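Local coordinates for protein lysyl-trna-dependent l-ysyl-phosphatidylgycerol synthase (Bacillus licheniformis, PDB 4V36) that probably transfers lysine from lysyl-tRNA to the membrane lipid phosphatidylglycerol, a lipid modification associated with bacterial resistance, at residues A[164-169]-A[186-191]; A[171-176]-A[225-230]. One frame throughout, in Å; residues are numbered along the deposited sequence.

Contact 1 (A[164-169]-A[186-191])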
ATOM      1  N   GLU A 164      18.841  -6.634  13.004  1.00 17.76           N
ATOM      2  CA  GLU A 164      18.343  -7.975  12.720  1.00 19.53           C
ATOM      3  C   GLU A 164      17.283  -7.944  11.623  1.00 22.22           C
ATOM      4  O   GLU A 164      17.163  -8.885  10.838  1.00 17.69           O
ATOM      5  CB  GLU A 164      17.777  -8.617  13.988  1.00 19.28           C
ATOM      6  CG  GLU A 164      18.820  -8.867  15.066  1.00 35.48           C
ATOM      7  CD  GLU A 164      18.216  -9.351  16.369  1.00 52.96           C
ATOM      8  OE1 GLU A 164      16.976  -9.481  16.440  1.00 59.20           O
ATOM      9  OE2 GLU A 164      18.980  -9.600  17.325  1.00 62.97           O
ATOM     10  N   LEU A 165      16.516  -6.860  11.574  1.00 16.05           N
ATOM     11  CA  LEU A 165      15.512  -6.691  10.531  1.00 13.74           C
ATOM     12  C   LEU A 165      16.171  -6.363   9.197  1.00 14.94           C
ATOM     13  O   LEU A 165      15.705  -6.796   8.144  1.00 18.38           O
ATOM     14  CB  LEU A 165      14.516  -5.591  10.905  1.00 17.82           C
ATOM     15  CG  LEU A 165      13.690  -5.795  12.175  1.00 20.97           C
ATOM     16  CD1 LEU A 165      12.665  -4.686  12.317  1.00 16.47           C
ATOM     17  CD2 LEU A 165      13.014  -7.154  12.177  1.00  9.10           C
ATOM     18  N   ARG A 166      17.256  -5.597   9.250  1.00 15.04           N
ATOM     19  CA  ARG A 166      17.970  -5.203   8.039  1.00 22.01           C
ATOM     20  C   ARG A 166      18.616  -6.408   7.365  1.00 23.39           C
ATOM     21  O   ARG A 166      18.597  -6.529   6.139  1.00 19.37           O
ATOM     22  CB  ARG A 166      19.032  -4.145   8.353  1.00 15.25           C
ATOM     23  CG  ARG A 166      19.821  -3.694   7.133  1.00 18.76           C
ATOM     24  CD  ARG A 166      20.819  -2.600   7.477  1.00 26.97           C
ATOM     25  NE  ARG A 166      20.164  -1.376   7.933  1.00 22.58           N
ATOM     26  CZ  ARG A 166      19.647  -0.458   7.123  1.00 30.40           C
ATOM     27  NH1 ARG A 166      19.697  -0.625   5.808  1.00 17.65           N
ATOM     28  NH2 ARG A 166      19.072   0.625   7.627  1.00 32.25           N
ATOM     29  N   GLN A 167      19.186  -7.297   8.174  1.00 17.86           N
ATOM     30  CA  GLN A 167      19.797  -8.521   7.666  1.00 13.94           C
ATOM     31  C   GLN A 167      18.769  -9.372   6.930  1.00 23.51           C
ATOM     32  O   GLN A 167      19.054  -9.931   5.872  1.00 26.78           O
ATOM     33  CB  GLN A 167      20.430  -9.321   8.806  1.00 19.48           C
ATOM     34  CG  GLN A 167      21.622  -8.636   9.453  1.00 39.70           C
ATOM     35  CD  GLN A 167      22.123  -9.366  10.684  1.00 49.43           C
ATOM     36  OE1 GLN A 167      21.565 -10.388  11.083  1.00 53.78           O
ATOM     37  NE2 GLN A 167      23.179  -8.842  11.294  1.00 51.85           N
ATOM     38  N   VAL A 168      17.571  -9.460   7.497  1.00 23.02           N
ATOM     39  CA  VAL A 168      16.466 -10.164   6.859  1.00 23.13           C
ATOM     40  C   VAL A 168      16.031  -9.439   5.586  1.00 22.13           C
ATOM     41  O   VAL A 168      15.793 -10.064   4.551  1.00 21.81           O
ATOM     42  CB  VAL A 168      15.261 -10.302   7.811  1.00 21.75           C
ATOM     43  CG1 VAL A 168      14.051 -10.854   7.073  1.00 17.94           C
ATOM     44  CG2 VAL A 168      15.621 -11.183   8.999  1.00 20.14           C
ATOM     45  N   SER A 169      15.942  -8.116   5.670  1.00 19.18           N
ATOM     46  CA  SER A 169      15.527  -7.297   4.536  1.00 14.93           C
ATOM     47  C   SER A 169      16.524  -7.370   3.383  1.00 17.19           C
ATOM     48  O   SER A 169      16.137  -7.604   2.238  1.00 22.87           O
ATOM     49  CB  SER A 169      15.339  -5.842   4.970  1.00 11.85           C
ATOM     50  OG  SER A 169      15.027  -5.014   3.863  1.00 13.81           O
ATOM     51  N   PHE A 186      12.784   0.106   3.469  1.00 20.31           N
ATOM     52  CA  PHE A 186      13.427   0.019   4.773  1.00 22.55           C
ATOM     53  C   PHE A 186      14.041   1.355   5.185  1.00 24.52           C
ATOM     54  O   PHE A 186      15.201   1.632   4.882  1.00 20.82           O
ATOM     55  CB  PHE A 186      14.498  -1.075   4.766  1.00 21.33           C
ATOM     56  CG  PHE A 186      14.885  -1.553   6.138  1.00 18.86           C
ATOM     57  CD1 PHE A 186      15.789  -0.838   6.908  1.00 11.43           C
ATOM     58  CD2 PHE A 186      14.347  -2.719   6.656  1.00 15.92           C
ATOM     59  CE1 PHE A 186      16.145  -1.276   8.171  1.00 19.08           C
ATOM     60  CE2 PHE A 186      14.701  -3.163   7.917  1.00 15.91           C
ATOM     61  CZ  PHE A 186      15.601  -2.441   8.675  1.00 22.47           C
ATOM     62  N   GLN A 187      13.252   2.179   5.867  1.00 25.07           N
ATOM     63  CA  GLN A 187      13.760   3.406   6.467  1.00 29.14           C
ATOM     64  C   GLN A 187      13.492   3.391   7.966  1.00 30.84           C
ATOM     65  O   GLN A 187      12.372   3.130   8.404  1.00 28.82           O
ATOM     66  CB  GLN A 187      13.126   4.644   5.833  1.00 31.15           C
ATOM     67  CG  GLN A 187      13.665   5.948   6.403  1.00 33.83           C
ATOM     68  CD  GLN A 187      12.773   7.132   6.106  1.00 35.31           C
ATOM     69  OE1 GLN A 187      11.841   7.422   6.855  1.00 38.63           O
ATOM     70  NE2 GLN A 187      13.054   7.827   5.010  1.00 40.40           N
ATOM     71  N   GLU A 188      14.527   3.680   8.745  1.00 27.25           N
ATOM     72  CA  GLU A 188      14.458   3.592  10.198  1.00 23.46           C
ATOM     73  C   GLU A 188      13.412   4.531  10.799  1.00 21.94           C
ATOM     74  O   GLU A 188      12.658   4.128  11.682  1.00 19.21           O
ATOM     75  CB  GLU A 188      15.837   3.873  10.791  1.00 35.51           C
ATOM     76  CG  GLU A 188      16.898   2.901  10.297  1.00 42.43           C
ATOM     77  CD  GLU A 188      18.307   3.361  10.598  1.00 57.69           C
ATOM     78  OE1 GLU A 188      18.468   4.455  11.177  1.00 66.07           O
ATOM     79  OE2 GLU A 188      19.255   2.624  10.253  1.00 61.69           O
ATOM     80  N   ASP A 189      13.365   5.772  10.319  1.00 19.40           N
ATOM     81  CA  ASP A 189      12.343   6.724  10.751  1.00 24.83           C
ATOM     82  C   ASP A 189      10.943   6.173  10.509  1.00 30.05           C
ATOM     83  O   ASP A 189      10.080   6.224  11.385  1.00 24.96           O
ATOM     84  CB  ASP A 189      12.503   8.061  10.021  1.00 32.60           C
ATOM     85  CG  ASP A 189      13.509   8.977  10.688  1.00 53.45           C
ATOM     86  OD1 ASP A 189      13.558   8.999  11.936  1.00 64.01           O
ATOM     87  OD2 ASP A 189      14.247   9.678   9.963  1.00 57.06           O
ATOM     88  N   TYR A 190      10.735   5.645   9.308  1.00 30.11           N
ATOM     89  CA  TYR A 190       9.453   5.083   8.906  1.00 25.13           C
ATOM     90  C   TYR A 190       9.065   3.882   9.762  1.00 19.83           C
ATOM     91  O   TYR A 190       7.904   3.727  10.141  1.00 21.13           O
ATOM     92  CB  TYR A 190       9.507   4.688   7.427  1.00 22.66           C
ATOM     93  CG  TYR A 190       8.284   3.960   6.918  1.00 19.97           C
ATOM     94  CD1 TYR A 190       7.050   4.591   6.855  1.00 23.38           C
ATOM     95  CD2 TYR A 190       8.372   2.647   6.474  1.00 17.78           C
ATOM     96  CE1 TYR A 190       5.933   3.930   6.383  1.00 34.06           C
ATOM     97  CE2 TYR A 190       7.260   1.977   5.998  1.00 24.60           C
ATOM     98  CZ  TYR A 190       6.043   2.624   5.955  1.00 33.92           C
ATOM     99  OH  TYR A 190       4.932   1.964   5.483  1.00 43.09           O
ATOM    100  N   LEU A 191      10.046   3.043  10.077  1.00 16.11           N
ATOM    101  CA  LEU A 191       9.798   1.820  10.833  1.00 11.39           C
ATOM    102  C   LEU A 191       9.448   2.084  12.298  1.00 21.41           C
ATOM    103  O   LEU A 191       8.870   1.226  12.966  1.00 18.69           O
ATOM    104  CB  LEU A 191      11.013   0.894  10.748  1.00 15.22           C
ATOM    105  CG  LEU A 191      11.276   0.276   9.373  1.00 21.46           C
ATOM    106  CD1 LEU A 191      12.513  -0.610   9.406  1.00 22.19           C
ATOM    107  CD2 LEU A 191      10.060  -0.505   8.900  1.00 21.41           C
TER
HETATM  108  O   HOH W   1      17.460   0.962   3.972  1.00 23.01           O
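Phe186 carries the apolar part of this contact, pressing its ring against the flank of helix 159-173, where Leu165 and Ser169 meet it. Leu165 CB reaches the ring at its edge, in plane, 3.9 Å from Phe186 CE2, while Ser169 CB lies 3.7 Å from Phe186 CD2. Leu191 CD1, from the same segment as the ring, sits over the centre of one face, joining the short helix 188-191 to the same cluster.

The polar interactions gather around Arg166. Its aliphatic chain bends at chi3 (-64°), which brings NE to 4.0 Å from Phe186 CE1. That CE1 lies over one face of the guanidinium, offset toward the guanidinium's rim, but the two planes are 65° apart, so this is no parallel stack. At the guanidinium edge, Arg166 NH2 makes a salt bridge of 3.3 Å to Glu188 OE2, with a weak hydrogen bond; the stronger polar partner of Glu188 is Arg159. A water links Phe186 O to Arg166 NH1, weakly on the arginine side.

A side-chain cap starts the short helix: Gln187 is at the N-cap of helix 188-191, and its OE1 accepts a weak bond from Tyr190 N. A long helix, then a short one, between strands 149-153 and 196-200 is consistent with the first two helices of a GNAT-type acetyltransferase fold.

Contact 2 (A[171-176]-A[225-230]). With LYN (2,6-diamino-hexanoic acid amide), chain C.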
ATOM      1  N   GLU A 171      18.726  -9.633   2.736  1.00 30.44           N
ATOM      2  CA  GLU A 171      18.745 -10.981   2.184  1.00 28.14           C
ATOM      3  C   GLU A 171      17.536 -11.206   1.280  1.00 29.92           C
ATOM      4  O   GLU A 171      17.627 -11.878   0.252  1.00 26.00           O
ATOM      5  CB  GLU A 171      18.775 -12.014   3.312  1.00 26.55           C
ATOM      6  CG  GLU A 171      19.117 -13.425   2.867  1.00 41.22           C
ATOM      7  CD  GLU A 171      19.426 -14.340   4.037  1.00 44.48           C
ATOM      8  OE1 GLU A 171      19.250 -13.904   5.194  1.00 46.09           O
ATOM      9  OE2 GLU A 171      19.847 -15.492   3.803  1.00 50.70           O
ATOM     10  N   TRP A 172      16.405 -10.628   1.671  1.00 27.12           N
ATOM     11  CA  TRP A 172      15.172 -10.740   0.904  1.00 16.70           C
ATOM     12  C   TRP A 172      15.257  -9.961  -0.406  1.00 20.68           C
ATOM     13  O   TRP A 172      14.780 -10.422  -1.442  1.00 18.76           O
ATOM     14  CB  TRP A 172      13.989 -10.244   1.740  1.00 25.50           C
ATOM     15  CG  TRP A 172      12.657 -10.397   1.078  1.00 19.31           C
ATOM     16  CD1 TRP A 172      11.876 -11.516   1.062  1.00 15.77           C
ATOM     17  CD2 TRP A 172      11.938  -9.394   0.350  1.00 19.03           C
ATOM     18  NE1 TRP A 172      10.718 -11.274   0.362  1.00 20.93           N
ATOM     19  CE2 TRP A 172      10.732  -9.979  -0.084  1.00 10.72           C
ATOM     20  CE3 TRP A 172      12.200  -8.061   0.019  1.00 22.52           C
ATOM     21  CZ2 TRP A 172       9.788  -9.277  -0.832  1.00 19.21           C
ATOM     22  CZ3 TRP A 172      11.260  -7.366  -0.724  1.00 20.74           C
ATOM     23  CH2 TRP A 172      10.070  -7.975  -1.141  1.00 15.16           C
ATOM     24  N   LEU A 173      15.870  -8.782  -0.351  1.00 21.80           N
ATOM     25  CA  LEU A 173      15.992  -7.917  -1.520  1.00 21.27           C
ATOM     26  C   LEU A 173      16.912  -8.502  -2.583  1.00 25.88           C
ATOM     27  O   LEU A 173      16.640  -8.397  -3.780  1.00 19.12           O
ATOM     28  CB  LEU A 173      16.502  -6.534  -1.107  1.00 12.01           C
ATOM     29  CG  LEU A 173      15.513  -5.616  -0.391  1.00 19.21           C
ATOM     30  CD1 LEU A 173      16.214  -4.354   0.081  1.00 17.62           C
ATOM     31  CD2 LEU A 173      14.350  -5.270  -1.311  1.00 10.57           C
ATOM     32  N   GLY A 174      18.006  -9.117  -2.144  1.00 24.03           N
ATOM     33  CA  GLY A 174      18.995  -9.643  -3.064  1.00 23.15           C
ATOM     34  C   GLY A 174      19.691  -8.514  -3.795  1.00 27.09           C
ATOM     35  O   GLY A 174      20.184  -7.575  -3.172  1.00 29.27           O
ATOM     36  N   ARG A 175      19.720  -8.592  -5.122  1.00 22.23           N
ATOM     37  CA  ARG A 175      20.361  -7.558  -5.924  1.00 27.41           C
ATOM     38  C   ARG A 175      19.383  -6.437  -6.266  1.00 25.62           C
ATOM     39  O   ARG A 175      19.746  -5.470  -6.934  1.00 37.20           O
ATOM     40  CB  ARG A 175      20.943  -8.154  -7.207  1.00 29.24           C
ATOM     41  CG  ARG A 175      19.904  -8.483  -8.267  1.00 34.40           C
ATOM     42  CD  ARG A 175      20.546  -9.002  -9.547  1.00 39.26           C
ATOM     43  NE  ARG A 175      20.993 -10.388  -9.426  1.00 37.22           N
ATOM     44  CZ  ARG A 175      22.235 -10.753  -9.128  1.00 33.15           C
ATOM     45  NH1 ARG A 175      23.169  -9.835  -8.920  1.00 34.32           N
ATOM     46  NH2 ARG A 175      22.546 -12.039  -9.041  1.00 33.31           N
ATOM     47  N   LYS A 176      18.143  -6.571  -5.807  1.00 25.00           N
ATOM     48  CA  LYS A 176      17.120  -5.568  -6.081  1.00 33.64           C
ATOM     49  C   LYS A 176      17.229  -4.375  -5.138  1.00 29.19           C
ATOM     50  O   LYS A 176      17.612  -4.517  -3.978  1.00 24.06           O
ATOM     51  CB  LYS A 176      15.722  -6.182  -5.978  1.00 39.21           C
ATOM     52  CG  LYS A 176      15.406  -7.203  -7.058  1.00 42.88           C
ATOM     53  CD  LYS A 176      13.957  -7.660  -6.973  1.00 53.18           C
ATOM     54  CE  LYS A 176      13.612  -8.614  -8.105  1.00 66.10           C
ATOM     55  NZ  LYS A 176      12.186  -9.039  -8.058  1.00 72.94           N
ATOM     56  N   LEU A 225       5.495  -3.757   4.470  1.00 27.91           N
ATOM     57  CA  LEU A 225       6.613  -4.628   4.147  1.00 18.87           C
ATOM     58  C   LEU A 225       6.364  -6.040   4.662  1.00 19.23           C
ATOM     59  O   LEU A 225       5.842  -6.225   5.761  1.00 13.70           O
ATOM     60  CB  LEU A 225       7.918  -4.082   4.740  1.00 22.45           C
ATOM     61  CG  LEU A 225       8.661  -2.958   4.012  1.00 21.63           C
ATOM     62  CD1 LEU A 225       7.875  -1.654   4.015  1.00 28.57           C
ATOM     63  CD2 LEU A 225      10.033  -2.756   4.634  1.00 25.13           C
ATOM     64  N   MET A 226       6.722  -7.030   3.852  1.00 11.32           N
ATOM     65  CA  MET A 226       6.754  -8.421   4.292  1.00 20.91           C
ATOM     66  C   MET A 226       7.998  -9.082   3.717  1.00 23.19           C
ATOM     67  O   MET A 226       8.053  -9.396   2.528  1.00 25.50           O
ATOM     68  CB  MET A 226       5.498  -9.183   3.864  1.00 20.25           C
ATOM     69  CG  MET A 226       5.599 -10.685   4.112  1.00 22.59           C
ATOM     70  SD  MET A 226       4.171 -11.641   3.566  1.00 39.21           S
ATOM     71  CE  MET A 226       3.047 -11.400   4.938  1.00 22.97           C
ATOM     72  N   ARG A 227       9.006  -9.273   4.560  1.00 19.86           N
ATOM     73  CA  ARG A 227      10.293  -9.766   4.092  1.00 14.25           C
ATOM     74  C   ARG A 227      10.797 -10.917   4.950  1.00 16.39           C
ATOM     75  O   ARG A 227      10.560 -10.956   6.157  1.00 21.62           O
ATOM     76  CB  ARG A 227      11.311  -8.623   4.062  1.00 13.67           C
ATOM     77  CG  ARG A 227      10.843  -7.454   3.203  1.00 10.84           C
ATOM     78  CD  ARG A 227      11.839  -6.318   3.120  1.00 18.08           C
ATOM     79  NE  ARG A 227      11.333  -5.274   2.234  1.00 11.56           N
ATOM     80  CZ  ARG A 227      11.996  -4.167   1.917  1.00 16.91           C
ATOM     81  NH1 ARG A 227      13.206  -3.948   2.412  1.00 16.23           N
ATOM     82  NH2 ARG A 227      11.444  -3.281   1.100  1.00 12.47           N
ATOM     83  N   TYR A 228      11.487 -11.857   4.314  1.00 17.63           N
ATOM     84  CA  TYR A 228      11.959 -13.054   4.994  1.00 15.81           C
ATOM     85  C   TYR A 228      13.335 -13.481   4.492  1.00 21.15           C
ATOM     86  O   TYR A 228      13.699 -13.209   3.349  1.00 16.01           O
ATOM     87  CB  TYR A 228      10.955 -14.194   4.815  1.00 22.90           C
ATOM     88  CG  TYR A 228      10.516 -14.402   3.382  1.00 20.12           C
ATOM     89  CD1 TYR A 228      11.278 -15.160   2.504  1.00 24.43           C
ATOM     90  CD2 TYR A 228       9.337 -13.842   2.909  1.00 20.18           C
ATOM     91  CE1 TYR A 228      10.882 -15.352   1.194  1.00 21.19           C
ATOM     92  CE2 TYR A 228       8.931 -14.030   1.600  1.00 21.31           C
ATOM     93  CZ  TYR A 228       9.708 -14.785   0.748  1.00 19.25           C
ATOM     94  OH  TYR A 228       9.310 -14.975  -0.554  1.00 27.08           O
ATOM     95  N   SER A 229      14.092 -14.152   5.353  1.00 26.59           N
ATOM     96  CA  SER A 229      15.423 -14.630   4.994  1.00 25.92           C
ATOM     97  C   SER A 229      15.349 -15.954   4.236  1.00 22.63           C
ATOM     98  O   SER A 229      14.272 -16.526   4.077  1.00 23.30           O
ATOM     99  CB  SER A 229      16.292 -14.782   6.244  1.00 21.37           C
ATOM    100  OG  SER A 229      15.678 -15.643   7.186  1.00 22.46           O
ATOM    101  N   LYS A 230      16.499 -16.438   3.778  1.00 30.82           N
ATOM    102  CA  LYS A 230      16.550 -17.659   2.981  1.00 30.03           C
ATOM    103  C   LYS A 230      16.313 -18.908   3.823  1.00 29.93           C
ATOM    104  O   LYS A 230      16.014 -19.974   3.286  1.00 40.95           O
ATOM    105  CB  LYS A 230      17.895 -17.770   2.256  1.00 30.48           C
ATOM    106  CG  LYS A 230      18.185 -16.629   1.296  1.00 31.78           C
ATOM    107  CD  LYS A 230      17.056 -16.443   0.297  1.00 44.10           C
ATOM    108  CE  LYS A 230      17.308 -15.247  -0.607  1.00 47.59           C
ATOM    109  NZ  LYS A 230      16.118 -14.921  -1.443  1.00 49.54           N
TER
HETATM  110  N   LYN C1851       8.018  -5.623   1.006  1.00 32.88           N
HETATM  111  CA  LYN C1851       8.289  -4.394   0.282  1.00 49.64           C
HETATM  112  CB  LYN C1851       8.928  -4.724  -1.064  1.00 49.51           C
HETATM  113  CG  LYN C1851       9.172  -3.480  -1.909  1.00 46.60           C
HETATM  114  CD  LYN C1851      10.379  -3.664  -2.822  1.00 38.01           C
HETATM  115  CE  LYN C1851      10.174  -4.810  -3.805  1.00 43.85           C
HETATM  116  NZ  LYN C1851      11.390  -4.972  -4.646  1.00 44.04           N
HETATM  117  C   LYN C1851       7.013  -3.629   0.075  1.00 55.67           C
HETATM  118  O   LYN C1851       6.001  -4.229  -0.254  1.00 67.74           O
HETATM  119  NT  LYN C1851       7.014  -2.310   0.267  1.00 43.05           N
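The guanidinium of Arg227, beside Leu173 and Trp172, is gripped at both terminal nitrogens: NH1 is hydrogen-bonded to Ser169 OG, and NH2 forms a salt bridge with Glu178 OE1. These two bonds help fix its rotation. Its faces lie between two leucines, Leu225 CD2 over the centre of one and Leu173 CD2 on the opposite face, towards the rim. The N atom of the bound lysine amide is at its edge, in plane, and Arg227 NH2 is 3.4 Å from the ligand CA.

Trp172 supplies much of the remaining contact. Its CG, anti to the backbone N (chi1 -176°), is directed toward strand 220-228, and the indole then lies against Arg227 and Tyr228. Arg227 CG sits over the six-membered ring, 3.8 Å from its centroid, in a CH-pi contact. The indole edge points at the face of Tyr228 in a T-shaped pair, the planes 78° apart and Trp172 CD1 over the centre of the phenol ring. Farther along the indole, Trp172 CH2 comes within 3.4 Å of the ligand CB.

Where the strand ends, Lys230 N gives a weak hydrogen bond of 3.5 Å to Glu171 OE2. The carboxylate also lies against carbon: its OE2 is 3.2 Å from Lys230 CG, and OE1 faces Ser229 CB. Lys230 NZ is 6.5 Å from Glu171 OE2, and the two side chains form no salt bridge.

Trp172, Leu225, Met226 and Arg227 form part of the lysine amide pocket, with Lys179, Gly184 and Asp224 among the others. The ligand is hydrogen-bonded to Gly184 O, and the residues of this contact probably contribute mainly close packing, with Ser169 and Glu178 holding the arginine in place from the second shell.

Overall arrangement
Both contacts use helix 159-173, contact 1 on the turns in its middle and contact 2 at its C-terminal end, and their centres are 11 Å apart. They meet directly where Ser169 OG lies 2.6 Å from Arg227 NH1, a probable hydrogen bond, and where Val168 CG1 packs on the backbone of Arg227 to Ser229. Each is partly buried. In contact 1 the helix faces the short helix 188-191 and the loop before it, through one phenylalanine and a salt bridge whose hydrogen bond is weak; in contact 2 it faces the sheet, through indole, phenol and aliphatic surfaces. Only contact 2 touches the ligand, whereas contact 1 approaches it through Ser169, about 8 Å from side chain to ligand.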